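Local coordinates for hypothetical protein (Geobacillus stearothermophilus, PDB 1SFS), which is of unknown function but carries a glycoside hydrolase-like domain of the Rv2525c type and is possibly a bacterial lysozyme, at residues E94-A99 with F130-A135; Q102-N107 with A139-T144; N120-A125 with G149-L154. All coordinates share one frame; numbering follows the deposited sequence. Where two conformers were deposited one is given.

How the interactions relate
The three contacts lie within one glycoside hydrolase-like domain and run from a loop pairing at its periphery to the sheet. Interaction 1, between the loops that lead into helices 98-114 and 135-145, joins interaction 2, between the helices themselves, where Tyr-98 O packs 3.1 Å from Ala-140 CB; their centres are about 12 Å apart. Interaction 2 passes to interaction 3, about 10 Å away between centres, through Trp-141, whose NE1 makes a weak hydrogen bond of 3.0 Å to Gly-153 O. Interactions 1 and 3 do not touch, their nearest atoms being about 7 Å apart. A bound phosphate ion, probably from the crystallisation liquor, lies about 3 Å from the side chain of Asp-134.

Interaction 1 (E94-A99 with F130-A135); sequences EAVGYA and FFAVDA
Ala-95 and Val-133 face each other in a single beta bridge between two loops that run nearly the same way, 13° apart. Here the packing is close: Ala-95 N donates to Ala-132 O at 2.9 Å, and Ala-95 O receives Asp-134 N at 3.0 Å, with a further CA-H contact from Val-133. Ala-95 CB, buried, meets Val-133 CG1 at 4.1 Å, and Glu-94 N lies over the rim of one face of the Phe-131 ring. Toward solvent the contact thins. In one of its two conformers, Glu-94 bends at CG (chi2 -70°), bringing OE1 round to accept from Ala-132 N at 2.8 Å, nearly along the C-O axis, while a water bridges OE2 and Phe-130 O. Val-96, also in two conformers, rests CG2 against Ala-132 CB in the one described. At the far end Asp-134 caps helix 135-145: OD2 accepts from Trp-137 N and, from the syn side but tilted out of the carboxylate plane, from Gly-97 N at 3.0 Å, a fairly straight bond (167°). An alanine here removes the carboxylate that both N-H groups share, and is likely to leave the first turn of helix 135-145 without its side-chain cap and Gly-97 less firmly placed. Main-chain bonds thus hold the middle and carboxylates the two ends, Asp-134 fixing the start of one helix beside Gly-97, the N-cap residue of another.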
loop_
_atom_site.group_PDB
_atom_site.type_symbol
_atom_site.label_atom_id
_atom_site.label_comp_id
_atom_site.label_asym_id
_atom_site.label_seq_id
_atom_site.Cartn_x
_atom_site.Cartn_y
_atom_site.Cartn_z
ATOM N N GLU A 94 -13.583 -5.725 -6.137
ATOM C CA GLU A 94 -13.119 -6.411 -7.323
ATOM C C GLU A 94 -12.322 -5.409 -8.140
ATOM O O GLU A 94 -12.524 -4.211 -8.008
ATOM C CB GLU A 94 -14.239 -6.997 -8.196
ATOM C CG GLU A 94 -15.240 -7.850 -7.417
ATOM C CD GLU A 94 -14.693 -9.160 -6.916
ATOM O OE1 GLU A 94 -13.570 -9.567 -7.241
ATOM O OE2 GLU A 94 -15.400 -9.833 -6.132
ATOM N N ALA A 95 -11.442 -5.957 -8.968
ATOM C CA ALA A 95 -10.488 -5.159 -9.721
ATOM C C ALA A 95 -10.520 -5.564 -11.213
ATOM O O ALA A 95 -9.479 -5.899 -11.801
ATOM C CB ALA A 95 -9.095 -5.269 -9.129
ATOM N N VAL A 96 -11.709 -5.508 -11.796
ATOM C CA VAL A 96 -11.997 -5.846 -13.171
ATOM C C VAL A 96 -12.578 -4.624 -13.878
ATOM O O VAL A 96 -13.448 -3.909 -13.385
ATOM C CB VAL A 96 -12.923 -7.067 -13.261
ATOM C CG1 VAL A 96 -13.451 -7.288 -14.672
ATOM C CG2 VAL A 96 -12.172 -8.288 -12.742
ATOM N N GLY A 97 -12.086 -4.384 -15.102
ATOM C CA GLY A 97 -12.647 -3.408 -15.989
ATOM C C GLY A 97 -11.972 -2.056 -15.968
ATOM O O GLY A 97 -11.646 -1.500 -14.905
ATOM N N TYR A 98 -11.739 -1.466 -17.157
ATOM C CA TYR A 98 -11.083 -0.166 -17.253
ATOM C C TYR A 98 -11.907 0.896 -16.551
ATOM O O TYR A 98 -11.374 1.656 -15.743
ATOM C CB TYR A 98 -10.886 0.183 -18.738
ATOM C CG TYR A 98 -9.968 1.362 -18.901
ATOM C CD1 TYR A 98 -8.577 1.176 -19.045
ATOM C CD2 TYR A 98 -10.419 2.678 -18.866
ATOM C CE1 TYR A 98 -7.694 2.256 -19.166
ATOM C CE2 TYR A 98 -9.571 3.741 -18.980
ATOM C CZ TYR A 98 -8.212 3.535 -19.138
ATOM O OH TYR A 98 -7.350 4.613 -19.264
ATOM N N ALA A 99 -13.197 0.969 -16.827
ATOM C CA ALA A 99 -14.030 2.017 -16.224
ATOM C C ALA A 99 -14.032 1.940 -14.712
ATOM O O ALA A 99 -13.982 2.926 -14.010
ATOM C CB ALA A 99 -15.461 1.914 -16.748
ATOM N N PHE A 130 -8.122 -12.787 -3.341
ATOM C CA PHE A 130 -9.311 -13.491 -3.774
ATOM C C PHE A 130 -10.120 -12.594 -4.693
ATOM O O PHE A 130 -11.189 -12.999 -5.178
ATOM C CB PHE A 130 -10.121 -13.929 -2.560
ATOM C CG PHE A 130 -10.469 -12.786 -1.608
ATOM C CD1 PHE A 130 -11.560 -11.971 -1.808
ATOM C CD2 PHE A 130 -9.661 -12.586 -0.498
ATOM C CE1 PHE A 130 -11.880 -10.963 -0.907
ATOM C CE2 PHE A 130 -9.954 -11.587 0.395
ATOM C CZ PHE A 130 -11.056 -10.787 0.197
ATOM N N PHE A 131 -9.665 -11.363 -4.966
ATOM C CA PHE A 131 -10.381 -10.529 -5.923
ATOM C C PHE A 131 -10.203 -11.022 -7.330
ATOM O O PHE A 131 -9.116 -11.485 -7.667
ATOM C CB PHE A 131 -9.846 -9.088 -5.922
ATOM C CG PHE A 131 -10.209 -8.204 -4.749
ATOM C CD1 PHE A 131 -9.932 -6.861 -4.849
ATOM C CD2 PHE A 131 -10.820 -8.662 -3.620
ATOM C CE1 PHE A 131 -10.202 -6.017 -3.803
ATOM C CE2 PHE A 131 -11.101 -7.833 -2.556
ATOM C CZ PHE A 131 -10.826 -6.489 -2.700
ATOM N N ALA A 132 -11.231 -10.857 -8.162
ATOM C CA ALA A 132 -11.003 -10.903 -9.622
ATOM C C ALA A 132 -10.171 -9.692 -9.991
ATOM O O ALA A 132 -10.446 -8.608 -9.504
ATOM C CB ALA A 132 -12.346 -10.928 -10.283
ATOM N N VAL A 133 -9.209 -9.893 -10.891
ATOM C CA VAL A 133 -8.329 -8.813 -11.341
ATOM C C VAL A 133 -8.093 -8.977 -12.826
ATOM O O VAL A 133 -7.821 -10.114 -13.272
ATOM C CB VAL A 133 -6.912 -8.829 -10.693
ATOM C CG1 VAL A 133 -6.202 -7.502 -10.979
ATOM C CG2 VAL A 133 -6.930 -9.108 -9.255
ATOM N N ASP A 134 -8.147 -7.887 -13.568
ATOM C CA ASP A 134 -7.760 -7.980 -14.962
ATOM C C ASP A 134 -6.837 -6.844 -15.364
ATOM O O ASP A 134 -6.653 -5.835 -14.634
ATOM C CB ASP A 134 -8.961 -8.131 -15.893
ATOM C CG ASP A 134 -9.828 -6.935 -16.087
ATOM O OD1 ASP A 134 -10.893 -7.117 -16.774
ATOM O OD2 ASP A 134 -9.544 -5.815 -15.642
ATOM N N ALA A 135 -6.187 -7.015 -16.493
ATOM C CA ALA A 135 -5.216 -6.068 -16.970
ATOM C C ALA A 135 -5.817 -4.718 -17.241
ATOM O O ALA A 135 -5.099 -3.710 -17.051
ATOM C CB ALA A 135 -4.588 -6.637 -18.238
HETATM O O HOH W 1 -13.885 -12.045 -4.840
#

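Interaction 2 (Q102-N107 with A139-T144); sequences QVAARN and AAWVET
Ala-105 and Thr-144 pack where helices 98-114 and 135-145 cross, two neighbouring helices on the outer side of an alternating beta-alpha arrangement consistent with the TIM-barrel-like fold of glycoside hydrolase relatives. The axes of the two segments pass 8.1 Å apart at -40°, a close approach that the small residues Ala-104, Ala-105 and Ala-140 permit. Most of the contact is apolar. Ala-105 CB sits 3.7 Å from both CB and CG2 of Thr-144; CG2, anti to the backbone N, also reaches across to the aliphatic CG of Arg-106. Ala-140 CB presses on the backbone of Gln-102, 3.5 Å from Gln-102 N, and lies near its CG. On the buried side Trp-141 brings the CE3-CZ3 side of its indole up against the backbone of the other helix: CZ3 comes 3.5 Å from Ala-105 CA, and the ring edge points at Ala-104 C. With CG anti to the backbone N (chi1 177°), the ring reaches helix 98-114 and also touches Pro-152 and Leu-154 of strand 151-156. The polar contribution gathers on the more open side, round the hydroxyl of Thr-144. Gln-102 crosses this side chain at about a right angle, its CG 3.5 Å from Thr-144 OG1, and in the conformer described a water bridges the two residues, accepting from Gln-102 NE2 and donating to OG1. Thr-144 OG1 donates its own proton within its helix, to Ala-140 O at 2.7 Å, and Thr-144 N reaches that same oxygen from the opposite face of the carbonyl plane.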
loop_
_atom_site.group_PDB
_atom_site.type_symbol
_atom_site.label_atom_id
_atom_site.label_comp_id
_atom_site.label_asym_id
_atom_site.label_seq_id
_atom_site.Cartn_x
_atom_site.Cartn_y
_atom_site.Cartn_z
ATOM N N GLN A 102 -10.795 3.364 -13.402
ATOM C CA GLN A 102 -10.821 4.815 -13.468
ATOM C C GLN A 102 -11.581 5.325 -12.248
ATOM O O GLN A 102 -11.133 6.259 -11.591
ATOM C CB GLN A 102 -11.441 5.432 -14.724
ATOM C CG GLN A 102 -10.806 5.072 -16.065
ATOM C CD GLN A 102 -11.603 5.669 -17.241
ATOM O OE1 GLN A 102 -12.738 5.235 -17.471
ATOM N NE2 GLN A 102 -11.022 6.630 -17.950
ATOM N N VAL A 103 -12.763 4.776 -11.967
ATOM C CA VAL A 103 -13.533 5.243 -10.802
ATOM C C VAL A 103 -12.696 5.097 -9.529
ATOM O O VAL A 103 -12.670 6.025 -8.706
ATOM C CB VAL A 103 -14.855 4.470 -10.702
ATOM C CG1 VAL A 103 -15.503 4.791 -9.347
ATOM C CG2 VAL A 103 -15.777 4.798 -11.841
ATOM N N ALA A 104 -12.028 3.966 -9.345
ATOM C CA ALA A 104 -11.236 3.757 -8.150
ATOM C C ALA A 104 -10.133 4.803 -8.052
ATOM O O ALA A 104 -9.926 5.369 -6.984
ATOM C CB ALA A 104 -10.660 2.323 -8.167
ATOM N N ALA A 105 -9.410 5.022 -9.143
ATOM C CA ALA A 105 -8.330 6.002 -9.119
ATOM C C ALA A 105 -8.867 7.376 -8.798
ATOM O O ALA A 105 -8.292 8.118 -8.029
ATOM C CB ALA A 105 -7.628 5.990 -10.457
ATOM N N ARG A 106 -9.970 7.766 -9.458
ATOM C CA ARG A 106 -10.531 9.102 -9.203
ATOM C C ARG A 106 -10.970 9.224 -7.736
ATOM O O ARG A 106 -10.778 10.284 -7.147
ATOM C CB ARG A 106 -11.708 9.376 -10.133
ATOM C CG ARG A 106 -11.241 9.584 -11.570
ATOM C CD ARG A 106 -12.351 9.781 -12.543
ATOM N NE ARG A 106 -11.854 10.006 -13.884
ATOM C CZ ARG A 106 -12.490 9.670 -15.000
ATOM N NH1 ARG A 106 -11.887 9.959 -16.125
ATOM N NH2 ARG A 106 -13.678 9.075 -14.988
ATOM N N ASN A 107 -11.552 8.188 -7.161
ATOM C CA ASN A 107 -11.946 8.269 -5.775
ATOM C C ASN A 107 -10.712 8.335 -4.864
ATOM O O ASN A 107 -10.733 9.082 -3.850
ATOM C CB ASN A 107 -12.820 7.091 -5.418
ATOM C CG ASN A 107 -14.216 7.195 -5.979
ATOM O OD1 ASN A 107 -14.714 8.237 -6.269
ATOM N ND2 ASN A 107 -14.861 6.053 -6.048
ATOM N N ALA A 139 -4.382 -1.090 -15.871
ATOM C CA ALA A 139 -4.096 -0.009 -16.798
ATOM C C ALA A 139 -4.820 1.260 -16.405
ATOM O O ALA A 139 -4.217 2.341 -16.426
ATOM C CB ALA A 139 -4.504 -0.416 -18.227
ATOM N N ALA A 140 -6.115 1.163 -16.090
ATOM C CA ALA A 140 -6.866 2.358 -15.729
ATOM C C ALA A 140 -6.341 2.985 -14.458
ATOM O O ALA A 140 -6.308 4.217 -14.336
ATOM C CB ALA A 140 -8.348 2.004 -15.571
ATOM N N TRP A 141 -5.999 2.177 -13.473
ATOM C CA TRP A 141 -5.433 2.732 -12.222
ATOM C C TRP A 141 -4.220 3.559 -12.512
ATOM O O TRP A 141 -4.073 4.709 -12.091
ATOM C CB TRP A 141 -5.206 1.551 -11.265
ATOM C CG TRP A 141 -4.557 1.965 -9.955
ATOM C CD1 TRP A 141 -3.268 1.811 -9.632
ATOM C CD2 TRP A 141 -5.214 2.535 -8.824
ATOM N NE1 TRP A 141 -3.028 2.303 -8.357
ATOM C CE2 TRP A 141 -4.200 2.729 -7.850
ATOM C CE3 TRP A 141 -6.528 2.881 -8.517
ATOM C CZ2 TRP A 141 -4.495 3.291 -6.603
ATOM C CZ3 TRP A 141 -6.784 3.420 -7.276
ATOM C CH2 TRP A 141 -5.771 3.611 -6.343
ATOM N N VAL A 142 -3.284 2.964 -13.277
ATOM C CA VAL A 142 -2.051 3.651 -13.624
ATOM C C VAL A 142 -2.306 4.884 -14.464
ATOM O O VAL A 142 -1.797 5.990 -14.189
ATOM C CB VAL A 142 -1.120 2.655 -14.351
ATOM C CG1 VAL A 142 0.071 3.356 -14.983
ATOM C CG2 VAL A 142 -0.661 1.577 -13.378
ATOM N N GLU A 143 -3.069 4.788 -15.560
ATOM C CA GLU A 143 -3.219 5.884 -16.524
ATOM C C GLU A 143 -4.029 7.005 -15.920
ATOM O O GLU A 143 -3.783 8.198 -16.216
ATOM C CB GLU A 143 -3.841 5.409 -17.835
ATOM C CG GLU A 143 -3.058 4.398 -18.633
ATOM C CD GLU A 143 -3.758 3.920 -19.897
ATOM O OE1 GLU A 143 -3.914 2.714 -20.021
ATOM O OE2 GLU A 143 -3.971 4.830 -20.777
ATOM N N THR A 144 -5.023 6.699 -15.095
ATOM C CA THR A 144 -5.841 7.729 -14.529
ATOM C C THR A 144 -5.077 8.551 -13.510
ATOM O O THR A 144 -5.276 9.773 -13.372
ATOM C CB THR A 144 -7.108 7.119 -13.898
ATOM O OG1 THR A 144 -7.786 6.356 -14.887
ATOM C CG2 THR A 144 -8.103 8.177 -13.390
HETATM O O HOH W 2 -8.360 7.290 -17.411
#

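Interaction 3 (N120-A125 with G149-L154); sequences NKLLFA and GYRPGL
Gly-153 O is gripped by several groups: Ala-125 N donates to it at 2.9 Å from above the carbonyl plane, Phe-124 CA adds a CA-H contact, and the indole N-H of Trp-141 from helix 135-145 supplies a weak bond. Back along the strands the same zigzag of backbone bonds continues, Gly-153 N to Leu-123 O at 2.8 Å, Leu-123 N to Arg-151 O, Arg-151 N to Lys-121 O. Just before the strands begin, Asn-120 N donates to Gly-149 O at 2.7 Å, though at a bent 138°. Gly-153 leaves its side of the strand bare, and the Phe-124 ring lies there: chi1 of -77° carries it across so that Gly-153 CA stands 3.8 Å from the ring centroid in a CH-pi contact over the face. A beta carbon at Gly-153 would clash with Phe-124 CD1. Strands 122-126 and 151-156 are parallel neighbours in a right-handed beta-alpha-beta unit whose crossover is helix 135-145. On the face of Phe-124, Leu-122 and Arg-151 lie side by side, Leu-122 CD2 resting 3.7 Å from Arg-151 CG; the extended arginine then leads away to bond Gln-180 O through NE and to make a cation-pi contact with Phe-238. The other face carries Leu-123, whose CD1 comes obliquely onto the Tyr-150 ring as an off-centre CH-pi contact, 4.3 Å from the centroid. That ring also turns its edge to Lys-121 O, while Tyr-150 OH is hydrogen-bonded to Ile-117 O. Farther along this face, Ala-125 and Leu-154 pack against Trp-141.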
loop_
_atom_site.group_PDB
_atom_site.type_symbol
_atom_site.label_atom_id
_atom_site.label_comp_id
_atom_site.label_asym_id
_atom_site.label_seq_id
_atom_site.Cartn_x
_atom_site.Cartn_y
_atom_site.Cartn_z
ATOM N N ASN A 120 3.097 13.865 -6.299
ATOM C CA ASN A 120 4.179 12.939 -6.537
ATOM C C ASN A 120 4.392 12.024 -5.329
ATOM O O ASN A 120 5.505 11.658 -4.954
ATOM C CB ASN A 120 5.486 13.623 -6.975
ATOM C CG ASN A 120 5.305 14.496 -8.196
ATOM O OD1 ASN A 120 4.665 14.162 -9.195
ATOM N ND2 ASN A 120 5.899 15.669 -8.134
ATOM N N LYS A 121 3.298 11.618 -4.733
ATOM C CA LYS A 121 3.195 10.622 -3.673
ATOM C C LYS A 121 2.402 9.427 -4.163
ATOM O O LYS A 121 1.489 9.565 -4.984
ATOM C CB LYS A 121 2.589 11.215 -2.435
ATOM C CG LYS A 121 3.296 12.402 -1.833
ATOM C CD LYS A 121 4.706 12.109 -1.403
ATOM C CE LYS A 121 5.350 13.349 -0.785
ATOM N NZ LYS A 121 6.782 13.024 -0.476
ATOM N N LEU A 122 2.761 8.244 -3.673
ATOM C CA LEU A 122 2.065 7.006 -3.991
ATOM C C LEU A 122 0.718 6.874 -3.319
ATOM O O LEU A 122 0.571 7.205 -2.133
ATOM C CB LEU A 122 2.936 5.829 -3.546
ATOM C CG LEU A 122 4.087 5.477 -4.479
ATOM C CD1 LEU A 122 5.180 4.736 -3.766
ATOM C CD2 LEU A 122 3.569 4.670 -5.663
ATOM N N LEU A 123 -0.235 6.312 -4.041
ATOM C CA LEU A 123 -1.515 5.833 -3.513
ATOM C C LEU A 123 -1.628 4.355 -3.864
ATOM O O LEU A 123 -1.546 4.028 -5.066
ATOM C CB LEU A 123 -2.706 6.595 -4.069
ATOM C CG LEU A 123 -2.657 8.114 -3.971
ATOM C CD1 LEU A 123 -3.853 8.729 -4.643
ATOM C CD2 LEU A 123 -2.544 8.605 -2.532
ATOM N N PHE A 124 -1.781 3.482 -2.901
ATOM C CA PHE A 124 -1.812 2.032 -3.156
ATOM C C PHE A 124 -3.206 1.498 -3.248
ATOM O O PHE A 124 -3.997 1.616 -2.315
ATOM C CB PHE A 124 -1.069 1.279 -2.063
ATOM C CG PHE A 124 0.434 1.363 -2.197
ATOM C CD1 PHE A 124 1.135 0.344 -2.815
ATOM C CD2 PHE A 124 1.149 2.469 -1.745
ATOM C CE1 PHE A 124 2.501 0.428 -3.012
ATOM C CE2 PHE A 124 2.517 2.549 -1.944
ATOM C CZ PHE A 124 3.185 1.533 -2.560
ATOM N N ALA A 125 -3.522 0.785 -4.317
ATOM C CA ALA A 125 -4.769 0.038 -4.446
ATOM C C ALA A 125 -4.668 -1.273 -3.710
ATOM O O ALA A 125 -3.749 -2.042 -3.940
ATOM C CB ALA A 125 -5.051 -0.225 -5.911
ATOM N N GLY A 149 -0.707 13.736 -10.773
ATOM C CA GLY A 149 0.496 13.880 -9.986
ATOM C C GLY A 149 0.699 12.804 -8.925
ATOM O O GLY A 149 1.802 12.755 -8.395
ATOM N N TYR A 150 -0.316 12.003 -8.599
ATOM C CA TYR A 150 -0.114 10.885 -7.681
ATOM C C TYR A 150 0.443 9.706 -8.464
ATOM O O TYR A 150 0.172 9.510 -9.646
ATOM C CB TYR A 150 -1.422 10.525 -7.015
ATOM C CG TYR A 150 -1.888 11.615 -6.081
ATOM C CD1 TYR A 150 -2.878 12.490 -6.452
ATOM C CD2 TYR A 150 -1.301 11.825 -4.843
ATOM C CE1 TYR A 150 -3.298 13.497 -5.620
ATOM C CE2 TYR A 150 -1.706 12.826 -4.004
ATOM C CZ TYR A 150 -2.703 13.670 -4.387
ATOM O OH TYR A 150 -3.136 14.687 -3.569
ATOM N N ARG A 151 1.250 8.897 -7.798
ATOM C CA ARG A 151 1.896 7.750 -8.401
ATOM C C ARG A 151 1.129 6.482 -8.063
ATOM O O ARG A 151 0.706 6.323 -6.896
ATOM C CB ARG A 151 3.355 7.667 -7.961
ATOM C CG ARG A 151 4.158 6.656 -8.750
ATOM C CD ARG A 151 5.624 6.625 -8.320
ATOM N NE ARG A 151 6.315 5.629 -9.156
ATOM C CZ ARG A 151 7.619 5.435 -9.180
ATOM N NH1 ARG A 151 8.179 4.533 -9.923
ATOM N NH2 ARG A 151 8.414 6.148 -8.365
ATOM N N PRO A 152 0.958 5.558 -8.987
ATOM C CA PRO A 152 0.171 4.347 -8.706
ATOM C C PRO A 152 0.944 3.315 -7.917
ATOM O O PRO A 152 2.008 2.852 -8.306
ATOM C CB PRO A 152 -0.172 3.822 -10.106
ATOM C CG PRO A 152 0.865 4.377 -11.007
ATOM C CD PRO A 152 1.291 5.691 -10.422
ATOM N N GLY A 153 0.347 2.894 -6.820
ATOM C CA GLY A 153 0.804 1.744 -6.057
ATOM C C GLY A 153 -0.173 0.604 -6.173
ATOM O O GLY A 153 -1.395 0.826 -6.344
ATOM N N LEU A 154 0.316 -0.622 -6.069
ATOM C CA LEU A 154 -0.501 -1.822 -6.111
ATOM C C LEU A 154 -0.106 -2.693 -4.929
ATOM O O LEU A 154 1.039 -3.129 -4.872
ATOM C CB LEU A 154 -0.265 -2.580 -7.419
ATOM C CG LEU A 154 -0.591 -1.804 -8.692
ATOM C CD1 LEU A 154 0.054 -2.457 -9.906
ATOM C CD2 LEU A 154 -2.076 -1.660 -8.878
#